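Local structure of sporulation inhibitor of replication protein SirA (Bacillus subtilis, 4TPS) at residues E8-Y14 and M106-S112; L34-Y38 and T51-I55; R88-P92 and E116-F121. The protein inhibits initiation of DNA replication during sporulation, keeping the replication initiator DnaA from the origin or binding its domain I, and thereby preventing overinitiation. All coordinates share one frame; numbering follows the deposited sequence.

Contact 1: residues E8-Y14 and M106-S112; sequences ERHYYTY and MIEIVAS. With ACT (acetate ion), chain F.
His10 reaches along the strand pair to Glu108, and its NE2 donates a 2.7 Å hydrogen bond to Glu108 OE1. The acceptor lies almost in the plane of the imidazole, but NE2 meets the oxygen on its anti side, 16° out of the carboxylate plane. At its other nitrogen, ND1 gives a nearly straight bond of 2.7 Å to the O atom of an acetate ion, probably a guest from the crystallisation liquor. Both ring nitrogens therefore donate, which is consistent with a positively charged imidazolium held between two carboxylates. Beside it, the Glu108 carboxylate lies alongside the Tyr12 ring, their planes only 14° apart, with Glu108 CD 3.6 Å from Tyr12 CE2. Met106, extended with CG anti to the backbone N (chi1 164°), carries SD to the edge of the same ring, 3.8 Å from Tyr12 CD2, a Met-aromatic contact.

The face of His10, Tyr12, Met106, Glu108 and Val110 is the more open one, partly exposed apart from Tyr14, with exposed Glu8 at its end. The buried side carries Tyr11, Thr13, Ile107, Ile109 and Ala111, with Tyr11 CD2 4.1 Å from Ile109 CG2. Paired backbone bonds at Arg9-Ala111, Tyr11-Ile109 and Thr13-Ile107 make this a regular antiparallel pairing. Arg9 folds back so that Ala111 O sits 3.7 Å above the centre of its guanidinium plane, while its NH1 forms a salt bridge with Glu118, which is also hydrogen-bonded to Tyr11 OH.

Both strands lie inside the antiparallel sheet: strand 9-16 also pairs with strand 132-136, and strand 106-113 with strand 96-103. Helix 116-128 packs over the buried face, setting Phe121 and Phe122 on Ile109 and Leu125 on Ile107.

Contact 2: residues L34-Y38 and T51-I55; sequences LFQDY and TEKQI
Ile55 pushes its side chain among Leu34, Phe35 and Tyr38, and this is the heart of a packed pair of consecutive helices, 28-39 and 45-58. The short axes pass 9.8 Å apart, with their directions 130° apart, so the helices run roughly against one another without lining up.

The atoms of Ile55 spread over three residues, with Phe35 touched by several of them. CG1 lies anti to the carbonyl carbon (chi1 -74°) and carries CD1 up to the root of the tyrosine, 3.3 Å from Tyr38 CB, a close fit. CG2 goes to the phenylalanine, 3.8 Å from Phe35 CE1. CG1 itself touches Leu34, at 3.9 Å from CD2.

With CG anti to the backbone N (chi1 -178°), Tyr38 lays its ring against the second helix. There the ring passes the aliphatic part of Glu52, with Tyr38 CE1 3.6 Å from Glu52 CB, and its hydroxyl donates to Glu52 OE2 at 2.8 Å. That oxygen is met at its anti lone pair, and it lies in the plane of the tyrosine ring, which ties down the far end of the side chain.

Leu34 extends past Thr51 in the opposite direction, CD1 lying 3.7 Å from Thr51 CG2 and also near Gln54 OE1. Gln54 OE1 is hydrogen-bonded to a polar side chain of another protein's chain, and Leu34 packs on an aromatic one there. Asp37 OD1 is bonded to Thr41 OG1 and Thr51 OG1 to Gln47 O; between Asp37 and Thr51, one water donates to Asp37 OD2 and Thr51 OG1, the latter at 2.7 Å.

Contact 3: residues R88-P92 and E116-F121; sequences RIALP and EAETIF
Ile89 holds CG1 between its backbone N and carbonyl carbon (chi1 67°), then runs straight on to CD1 (chi2 178°), and this carries the methyl across to the first turns of the helix at Ala117, Ile120 and Phe121. Leu91 differs at its first torsion, with CG anti to the carbonyl carbon, which presents its two methyls to Glu116, Ala117 and Ile120.

The end of Ile89 works against several groups at once. CD1 sits 3.7 Å from Ala117 O and 4.0 Å from Ile120 CG2, while the other branch, CG2, comes within 3.7 Å of Phe121 CZ. The isoleucine and the phenylalanine approach from opposite directions, so the contact is made by the far end of the ring, at CE2 and CZ.

This is helix-on-sheet packing in an alpha+beta fold: helix 116-128 lies across a face of the antiparallel sheet, and the short axes of 88-90 and 116-121 pass 9.4 Å apart with their directions 135° apart. Strand 86-90 is flanked in that sheet by strands 79-83 and 96-103. No hydrogen bond spans the two segments; apolar carbon does the work.

Leu91 comes in where the helix begins. Its CD1 lies 3.7 Å from Ala117 N and touches the methyl of Ala117; the CA atoms of Leu91 and Ala117 are the nearest pair across the contact, 6.5 Å apart. CD2 presses on Ile120 CD1 at 3.5 Å, tighter than ordinary van der Waals contact. Glu116 meets the leucine through its aliphatic part, CB being 3.9 Å from Leu91 CD1, and then bends at chi2 so that the carboxylate leads away. Helix 64-75 closes the same apolar cluster, with Leu75 against Ile89 and Ile120 and Leu71 against Phe121.

Contact 1 takes the middle of the sheet, about 17 Å from contact 2 and about 12 Å from contact 3, centre to centre. Contacts 2 and 3 lie on opposite sides of the chain's centre, about 29 Å apart between centres and about 17 Å between nearest atoms. Along the chain, contact 2 falls between the two strands of contact 1, while the segments of contacts 1 and 3 alternate. Tyr14 packs on Phe35 and Ile55 of contact 2; contact 3 uses the same sheet, and its helix 116-128 follows strand 106-113 directly. Contact 2 alone of the three touches the other protein chain; since SirA binds domain I of DnaA, this helical end may be its binding surface.

Contact 1: residues E8-Y14 and M106-S112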
loop_
_atom_site.group_PDB
_atom_site.type_symbol
_atom_site.label_atom_id
_atom_site.label_comp_id
_atom_site.label_asym_id
_atom_site.label_seq_id
_atom_site.Cartn_x
_atom_site.Cartn_y
_atom_site.Cartn_z
ATOM N N GLU A 8 19.981 14.277 9.147
ATOM C CA GLU A 8 19.263 14.235 7.836
ATOM C C GLU A 8 18.018 13.287 7.909
ATOM O O GLU A 8 18.104 12.132 8.396
ATOM C CB GLU A 8 20.206 13.802 6.737
ATOM C CG GLU A 8 19.793 14.126 5.343
ATOM C CD GLU A 8 20.426 15.404 4.863
ATOM O OE1 GLU A 8 19.882 15.958 3.893
ATOM O OE2 GLU A 8 21.467 15.838 5.443
ATOM N N ARG A 9 16.874 13.796 7.448
ATOM C CA ARG A 9 15.654 13.020 7.393
ATOM C C ARG A 9 15.363 12.576 5.952
ATOM O O ARG A 9 15.696 13.272 5.005
ATOM C CB ARG A 9 14.478 13.857 7.940
ATOM C CG ARG A 9 14.498 14.072 9.439
ATOM C CD ARG A 9 15.414 15.214 9.865
ATOM N NE ARG A 9 14.926 16.480 9.349
ATOM C CZ ARG A 9 15.555 17.636 9.511
ATOM N NH1 ARG A 9 15.023 18.768 9.048
ATOM N NH2 ARG A 9 16.740 17.652 10.097
ATOM N N HIS A 10 14.816 11.364 5.806
ATOM C CA HIS A 10 14.504 10.826 4.475
ATOM C C HIS A 10 13.164 10.146 4.574
ATOM O O HIS A 10 13.024 9.109 5.247
ATOM C CB HIS A 10 15.584 9.831 4.064
ATOM C CG HIS A 10 15.428 9.300 2.665
ATOM N ND1 HIS A 10 16.275 8.348 2.116
ATOM C CD2 HIS A 10 14.601 9.674 1.669
ATOM C CE1 HIS A 10 15.926 8.147 0.849
ATOM N NE2 HIS A 10 14.918 8.944 0.564
ATOM N N TYR A 11 12.145 10.771 3.982
ATOM C CA TYR A 11 10.776 10.236 4.076
ATOM C C TYR A 11 10.344 9.684 2.720
ATOM O O TYR A 11 10.609 10.306 1.644
ATOM C CB TYR A 11 9.811 11.362 4.389
ATOM C CG TYR A 11 10.083 12.107 5.614
ATOM C CD1 TYR A 11 9.638 11.668 6.836
ATOM C CD2 TYR A 11 10.843 13.309 5.552
ATOM C CE1 TYR A 11 9.899 12.407 7.978
ATOM C CE2 TYR A 11 11.072 14.051 6.662
ATOM C CZ TYR A 11 10.613 13.614 7.872
ATOM O OH TYR A 11 10.897 14.447 8.955
ATOM N N TYR A 12 9.669 8.535 2.769
ATOM C CA TYR A 12 8.897 8.017 1.641
ATOM C C TYR A 12 7.433 8.258 1.996
ATOM O O TYR A 12 6.977 7.874 3.091
ATOM C CB TYR A 12 9.206 6.548 1.465
ATOM C CG TYR A 12 10.605 6.285 1.014
ATOM C CD1 TYR A 12 11.623 6.242 1.906
ATOM C CD2 TYR A 12 10.895 6.053 -0.303
ATOM C CE1 TYR A 12 12.929 5.958 1.505
ATOM C CE2 TYR A 12 12.155 5.789 -0.713
ATOM C CZ TYR A 12 13.195 5.725 0.196
ATOM O OH TYR A 12 14.493 5.480 -0.325
ATOM N N THR A 13 6.732 8.952 1.098
ATOM C CA THR A 13 5.375 9.413 1.364
ATOM C C THR A 13 4.463 8.895 0.279
ATOM O O THR A 13 4.760 9.019 -0.916
ATOM C CB THR A 13 5.325 10.919 1.484
ATOM O OG1 THR A 13 6.250 11.371 2.485
ATOM C CG2 THR A 13 3.966 11.416 1.897
ATOM N N TYR A 14 3.421 8.169 0.716
ATOM C CA TYR A 14 2.407 7.620 -0.221
ATOM C C TYR A 14 1.021 8.158 0.098
ATOM O O TYR A 14 0.723 8.511 1.234
ATOM C CB TYR A 14 2.384 6.078 -0.113
ATOM C CG TYR A 14 3.581 5.383 -0.707
ATOM C CD1 TYR A 14 4.764 5.223 0.031
ATOM C CD2 TYR A 14 3.507 4.804 -1.947
ATOM C CE1 TYR A 14 5.837 4.525 -0.497
ATOM C CE2 TYR A 14 4.585 4.099 -2.499
ATOM C CZ TYR A 14 5.752 3.980 -1.774
ATOM O OH TYR A 14 6.801 3.310 -2.283
ATOM N N MET A 106 4.762 7.644 -5.595
ATOM C CA MET A 106 5.604 7.868 -4.410
ATOM C C MET A 106 6.084 9.330 -4.425
ATOM O O MET A 106 6.441 9.846 -5.489
ATOM C CB MET A 106 6.814 6.890 -4.358
ATOM C CG MET A 106 7.999 7.201 -3.407
ATOM S SD MET A 106 9.309 5.953 -3.766
ATOM C CE MET A 106 10.139 6.766 -5.132
ATOM N N ILE A 107 6.150 9.907 -3.248
ATOM C CA ILE A 107 6.937 11.142 -2.991
ATOM C C ILE A 107 8.123 10.823 -2.072
ATOM O O ILE A 107 7.981 10.115 -1.096
ATOM C CB ILE A 107 6.030 12.198 -2.330
ATOM C CG1 ILE A 107 5.077 12.732 -3.395
ATOM C CG2 ILE A 107 6.845 13.378 -1.804
ATOM C CD1 ILE A 107 3.929 13.515 -2.828
ATOM N N GLU A 108 9.289 11.385 -2.363
ATOM C CA GLU A 108 10.429 11.193 -1.497
ATOM C C GLU A 108 10.865 12.597 -1.093
ATOM O O GLU A 108 10.958 13.511 -1.930
ATOM C CB GLU A 108 11.570 10.552 -2.204
ATOM C CG GLU A 108 11.672 9.086 -2.240
ATOM C CD GLU A 108 13.061 8.665 -2.714
ATOM O OE1 GLU A 108 14.127 8.815 -2.033
ATOM O OE2 GLU A 108 13.077 8.237 -3.823
ATOM N N ILE A 109 11.158 12.753 0.184
ATOM C CA ILE A 109 11.634 14.023 0.736
ATOM C C ILE A 109 12.946 13.750 1.507
ATOM O O ILE A 109 13.012 12.846 2.321
ATOM C CB ILE A 109 10.606 14.668 1.625
ATOM C CG1 ILE A 109 9.348 15.076 0.809
ATOM C CG2 ILE A 109 11.179 15.848 2.392
ATOM C CD1 ILE A 109 8.122 15.390 1.634
ATOM N N VAL A 110 13.959 14.578 1.258
ATOM C CA VAL A 110 15.186 14.578 2.072
ATOM C C VAL A 110 15.313 15.956 2.680
ATOM O O VAL A 110 15.165 16.911 2.010
ATOM C CB VAL A 110 16.443 14.238 1.194
ATOM C CG1 VAL A 110 17.710 14.327 2.033
ATOM C CG2 VAL A 110 16.280 12.884 0.534
ATOM N N ALA A 111 15.554 16.036 3.992
ATOM C CA ALA A 111 15.666 17.294 4.682
ATOM C C ALA A 111 16.791 17.362 5.696
ATOM O O ALA A 111 17.088 16.388 6.335
ATOM C CB ALA A 111 14.345 17.658 5.352
ATOM N N SER A 112 17.338 18.562 5.878
ATOM C CA SER A 112 18.394 18.849 6.871
ATOM C C SER A 112 18.150 20.191 7.525
ATOM O O SER A 112 17.510 21.031 6.947
ATOM C CB SER A 112 19.774 18.808 6.235
ATOM O OG SER A 112 19.947 19.849 5.340
HETATM C C ACT F . 18.998 6.244 3.047
HETATM O O ACT F . 18.215 7.081 3.567
HETATM O OXT ACT F . 18.803 5.800 1.868
HETATM C CH3 ACT F . 20.187 5.734 3.830
#

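Contact 2: residues L34-Y38 and T51-I55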
loop_
_atom_site.group_PDB
_atom_site.type_symbol
_atom_site.label_atom_id
_atom_site.label_comp_id
_atom_site.label_asym_id
_atom_site.label_seq_id
_atom_site.Cartn_x
_atom_site.Cartn_y
_atom_site.Cartn_z
ATOM N N LEU A 34 4.917 -3.102 5.614
ATOM C CA LEU A 34 4.732 -3.406 4.193
ATOM C C LEU A 34 5.619 -2.526 3.292
ATOM O O LEU A 34 6.375 -2.999 2.445
ATOM C CB LEU A 34 3.303 -3.262 3.790
ATOM C CG LEU A 34 2.996 -3.603 2.326
ATOM C CD1 LEU A 34 3.045 -5.113 2.118
ATOM C CD2 LEU A 34 1.640 -3.071 1.904
ATOM N N PHE A 35 5.538 -1.242 3.517
ATOM C CA PHE A 35 6.406 -0.289 2.794
ATOM C C PHE A 35 7.936 -0.500 3.039
ATOM O O PHE A 35 8.738 -0.466 2.108
ATOM C CB PHE A 35 6.000 1.130 3.076
ATOM C CG PHE A 35 4.673 1.512 2.427
ATOM C CD1 PHE A 35 4.572 1.689 1.076
ATOM C CD2 PHE A 35 3.524 1.693 3.175
ATOM C CE1 PHE A 35 3.370 2.067 0.478
ATOM C CE2 PHE A 35 2.317 2.028 2.585
ATOM C CZ PHE A 35 2.247 2.227 1.227
ATOM N N GLN A 36 8.272 -0.809 4.265
ATOM C CA GLN A 36 9.660 -1.064 4.616
ATOM C C GLN A 36 10.136 -2.364 3.908
ATOM O O GLN A 36 11.252 -2.410 3.383
ATOM C CB GLN A 36 9.841 -1.135 6.109
ATOM C CG GLN A 36 11.296 -1.404 6.530
ATOM C CD GLN A 36 11.461 -1.387 8.017
ATOM O OE1 GLN A 36 10.966 -2.273 8.752
ATOM N NE2 GLN A 36 12.147 -0.363 8.488
ATOM N N ASP A 37 9.282 -3.384 3.844
ATOM C CA ASP A 37 9.634 -4.599 3.107
ATOM C C ASP A 37 9.924 -4.325 1.644
ATOM O O ASP A 37 10.848 -4.882 1.080
ATOM C CB ASP A 37 8.514 -5.619 3.186
ATOM C CG ASP A 37 8.479 -6.346 4.504
ATOM O OD1 ASP A 37 9.448 -6.262 5.307
ATOM O OD2 ASP A 37 7.438 -7.016 4.713
ATOM N N TYR A 38 9.127 -3.467 1.028
ATOM C CA TYR A 38 9.385 -3.098 -0.380
ATOM C C TYR A 38 10.684 -2.311 -0.594
ATOM O O TYR A 38 11.444 -2.587 -1.514
ATOM C CB TYR A 38 8.207 -2.280 -0.869
ATOM C CG TYR A 38 8.269 -1.848 -2.291
ATOM C CD1 TYR A 38 8.297 -2.794 -3.306
ATOM C CD2 TYR A 38 8.290 -0.491 -2.641
ATOM C CE1 TYR A 38 8.352 -2.422 -4.624
ATOM C CE2 TYR A 38 8.335 -0.115 -3.968
ATOM C CZ TYR A 38 8.357 -1.096 -4.945
ATOM O OH TYR A 38 8.377 -0.791 -6.284
ATOM N N THR A 51 4.460 -8.000 -2.750
ATOM C CA THR A 51 4.479 -6.769 -1.951
ATOM C C THR A 51 4.311 -5.519 -2.869
ATOM O O THR A 51 3.507 -4.628 -2.583
ATOM C CB THR A 51 5.763 -6.718 -1.086
ATOM O OG1 THR A 51 5.738 -7.809 -0.157
ATOM C CG2 THR A 51 5.856 -5.367 -0.331
ATOM N N GLU A 52 5.032 -5.516 -3.968
ATOM C CA GLU A 52 4.913 -4.425 -4.929
ATOM C C GLU A 52 3.483 -4.279 -5.498
ATOM O O GLU A 52 2.960 -3.165 -5.619
ATOM C CB GLU A 52 5.888 -4.602 -6.051
ATOM C CG GLU A 52 5.919 -3.486 -7.070
ATOM C CD GLU A 52 7.075 -3.710 -8.035
ATOM O OE1 GLU A 52 7.104 -4.738 -8.736
ATOM O OE2 GLU A 52 7.975 -2.882 -8.096
ATOM N N LYS A 53 2.867 -5.416 -5.842
ATOM C CA LYS A 53 1.476 -5.420 -6.311
ATOM C C LYS A 53 0.489 -4.882 -5.251
ATOM O O LYS A 53 -0.403 -4.110 -5.547
ATOM C CB LYS A 53 1.083 -6.828 -6.781
ATOM C CG LYS A 53 0.002 -6.798 -7.777
ATOM C CD LYS A 53 -0.040 -8.083 -8.632
ATOM C CE LYS A 53 0.365 -7.864 -10.108
ATOM N NZ LYS A 53 -0.655 -7.180 -10.988
ATOM N N GLN A 54 0.676 -5.288 -4.013
ATOM C CA GLN A 54 -0.116 -4.832 -2.935
ATOM C C GLN A 54 0.002 -3.324 -2.737
ATOM O O GLN A 54 -1.012 -2.603 -2.572
ATOM C CB GLN A 54 0.240 -5.569 -1.667
ATOM C CG GLN A 54 -0.105 -7.068 -1.704
ATOM C CD GLN A 54 0.385 -7.890 -0.551
ATOM O OE1 GLN A 54 1.241 -7.490 0.220
ATOM N NE2 GLN A 54 -0.120 -9.122 -0.466
ATOM N N ILE A 55 1.255 -2.836 -2.719
ATOM C CA ILE A 55 1.481 -1.374 -2.624
ATOM C C ILE A 55 0.801 -0.601 -3.729
ATOM O O ILE A 55 0.125 0.414 -3.470
ATOM C CB ILE A 55 2.995 -1.090 -2.565
ATOM C CG1 ILE A 55 3.474 -1.478 -1.160
ATOM C CG2 ILE A 55 3.290 0.370 -2.876
ATOM C CD1 ILE A 55 4.971 -1.473 -1.049
HETATM O O HOH W 1 5.531 -8.171 2.528
#

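Contact 3: residues R88-P92 and E116-F121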
loop_
_atom_site.group_PDB
_atom_site.type_symbol
_atom_site.label_atom_id
_atom_site.label_comp_id
_atom_site.label_asym_id
_atom_site.label_seq_id
_atom_site.Cartn_x
_atom_site.Cartn_y
_atom_site.Cartn_z
ATOM N N ARG A 88 13.540 21.829 -4.856
ATOM C CA ARG A 88 14.577 21.953 -3.847
ATOM C C ARG A 88 14.434 23.325 -3.218
ATOM O O ARG A 88 14.320 24.323 -3.930
ATOM C CB ARG A 88 15.986 21.760 -4.512
ATOM C CG ARG A 88 17.196 22.088 -3.649
ATOM C CD ARG A 88 17.450 21.095 -2.598
ATOM N NE ARG A 88 18.813 21.124 -2.043
ATOM C CZ ARG A 88 19.320 22.020 -1.223
ATOM N NH1 ARG A 88 20.547 21.793 -0.829
ATOM N NH2 ARG A 88 18.629 23.097 -0.785
ATOM N N ILE A 89 14.481 23.393 -1.913
ATOM C CA ILE A 89 14.343 24.619 -1.178
ATOM C C ILE A 89 15.449 24.824 -0.165
ATOM O O ILE A 89 16.022 23.879 0.357
ATOM C CB ILE A 89 12.986 24.727 -0.443
ATOM C CG1 ILE A 89 12.875 23.702 0.683
ATOM C CG2 ILE A 89 11.849 24.548 -1.421
ATOM C CD1 ILE A 89 11.600 23.814 1.456
ATOM N N ALA A 90 15.764 26.115 0.101
ATOM C CA ALA A 90 16.668 26.487 1.197
ATOM C C ALA A 90 15.898 27.467 2.090
ATOM O O ALA A 90 15.237 28.356 1.581
ATOM C CB ALA A 90 17.989 27.074 0.692
ATOM N N LEU A 91 15.854 27.181 3.386
ATOM C CA LEU A 91 15.151 28.038 4.327
ATOM C C LEU A 91 15.812 29.393 4.539
ATOM O O LEU A 91 17.034 29.496 4.455
ATOM C CB LEU A 91 15.074 27.337 5.669
ATOM C CG LEU A 91 14.279 26.057 5.784
ATOM C CD1 LEU A 91 14.360 25.605 7.237
ATOM C CD2 LEU A 91 12.859 26.389 5.387
ATOM N N PRO A 92 14.986 30.430 4.883
ATOM C CA PRO A 92 15.553 31.739 5.208
ATOM C C PRO A 92 16.507 31.639 6.354
ATOM O O PRO A 92 16.413 30.691 7.192
ATOM C CB PRO A 92 14.349 32.540 5.684
ATOM C CG PRO A 92 13.179 31.943 5.025
ATOM C CD PRO A 92 13.500 30.482 4.838
ATOM N N GLU A 116 11.388 22.848 10.110
ATOM C CA GLU A 116 10.684 23.689 9.119
ATOM C C GLU A 116 10.891 23.249 7.654
ATOM O O GLU A 116 10.013 23.479 6.806
ATOM C CB GLU A 116 11.045 25.176 9.258
ATOM C CG GLU A 116 10.156 26.060 8.420
ATOM C CD GLU A 116 8.635 25.903 8.722
ATOM O OE1 GLU A 116 8.265 25.747 9.917
ATOM O OE2 GLU A 116 7.801 25.930 7.767
ATOM N N ALA A 117 12.066 22.675 7.366
ATOM C CA ALA A 117 12.429 22.336 6.000
ATOM C C ALA A 117 11.410 21.367 5.354
ATOM O O ALA A 117 10.831 21.666 4.325
ATOM C CB ALA A 117 13.885 21.793 5.935
ATOM N N GLU A 118 11.203 20.223 5.967
ATOM C CA GLU A 118 10.214 19.256 5.476
ATOM C C GLU A 118 8.777 19.734 5.698
ATOM O O GLU A 118 7.887 19.415 4.898
ATOM C CB GLU A 118 10.392 17.817 6.040
ATOM C CG GLU A 118 10.389 17.652 7.544
ATOM C CD GLU A 118 11.800 17.647 8.096
ATOM O OE1 GLU A 118 12.459 18.717 7.987
ATOM O OE2 GLU A 118 12.238 16.606 8.625
ATOM N N THR A 119 8.582 20.564 6.732
ATOM C CA THR A 119 7.259 21.048 7.090
ATOM C C THR A 119 6.684 21.877 5.935
ATOM O O THR A 119 5.484 21.859 5.704
ATOM C CB THR A 119 7.317 21.861 8.394
ATOM O OG1 THR A 119 7.669 20.964 9.471
ATOM C CG2 THR A 119 5.980 22.508 8.679
ATOM N N ILE A 120 7.532 22.625 5.236
ATOM C CA ILE A 120 7.052 23.406 4.098
ATOM C C ILE A 120 6.329 22.488 3.064
ATOM O O ILE A 120 5.226 22.803 2.591
ATOM C CB ILE A 120 8.184 24.235 3.464
ATOM C CG1 ILE A 120 8.481 25.439 4.409
ATOM C CG2 ILE A 120 7.806 24.733 2.097
ATOM C CD1 ILE A 120 9.650 26.253 4.008
ATOM N N PHE A 121 6.944 21.341 2.785
ATOM C CA PHE A 121 6.352 20.380 1.869
ATOM C C PHE A 121 5.139 19.661 2.488
ATOM O O PHE A 121 4.116 19.476 1.825
ATOM C CB PHE A 121 7.396 19.397 1.390
ATOM C CG PHE A 121 8.465 20.017 0.493
ATOM C CD1 PHE A 121 8.120 20.641 -0.674
ATOM C CD2 PHE A 121 9.796 19.899 0.804
ATOM C CE1 PHE A 121 9.062 21.212 -1.522
ATOM C CE2 PHE A 121 10.765 20.459 -0.022
ATOM C CZ PHE A 121 10.383 21.109 -1.184
#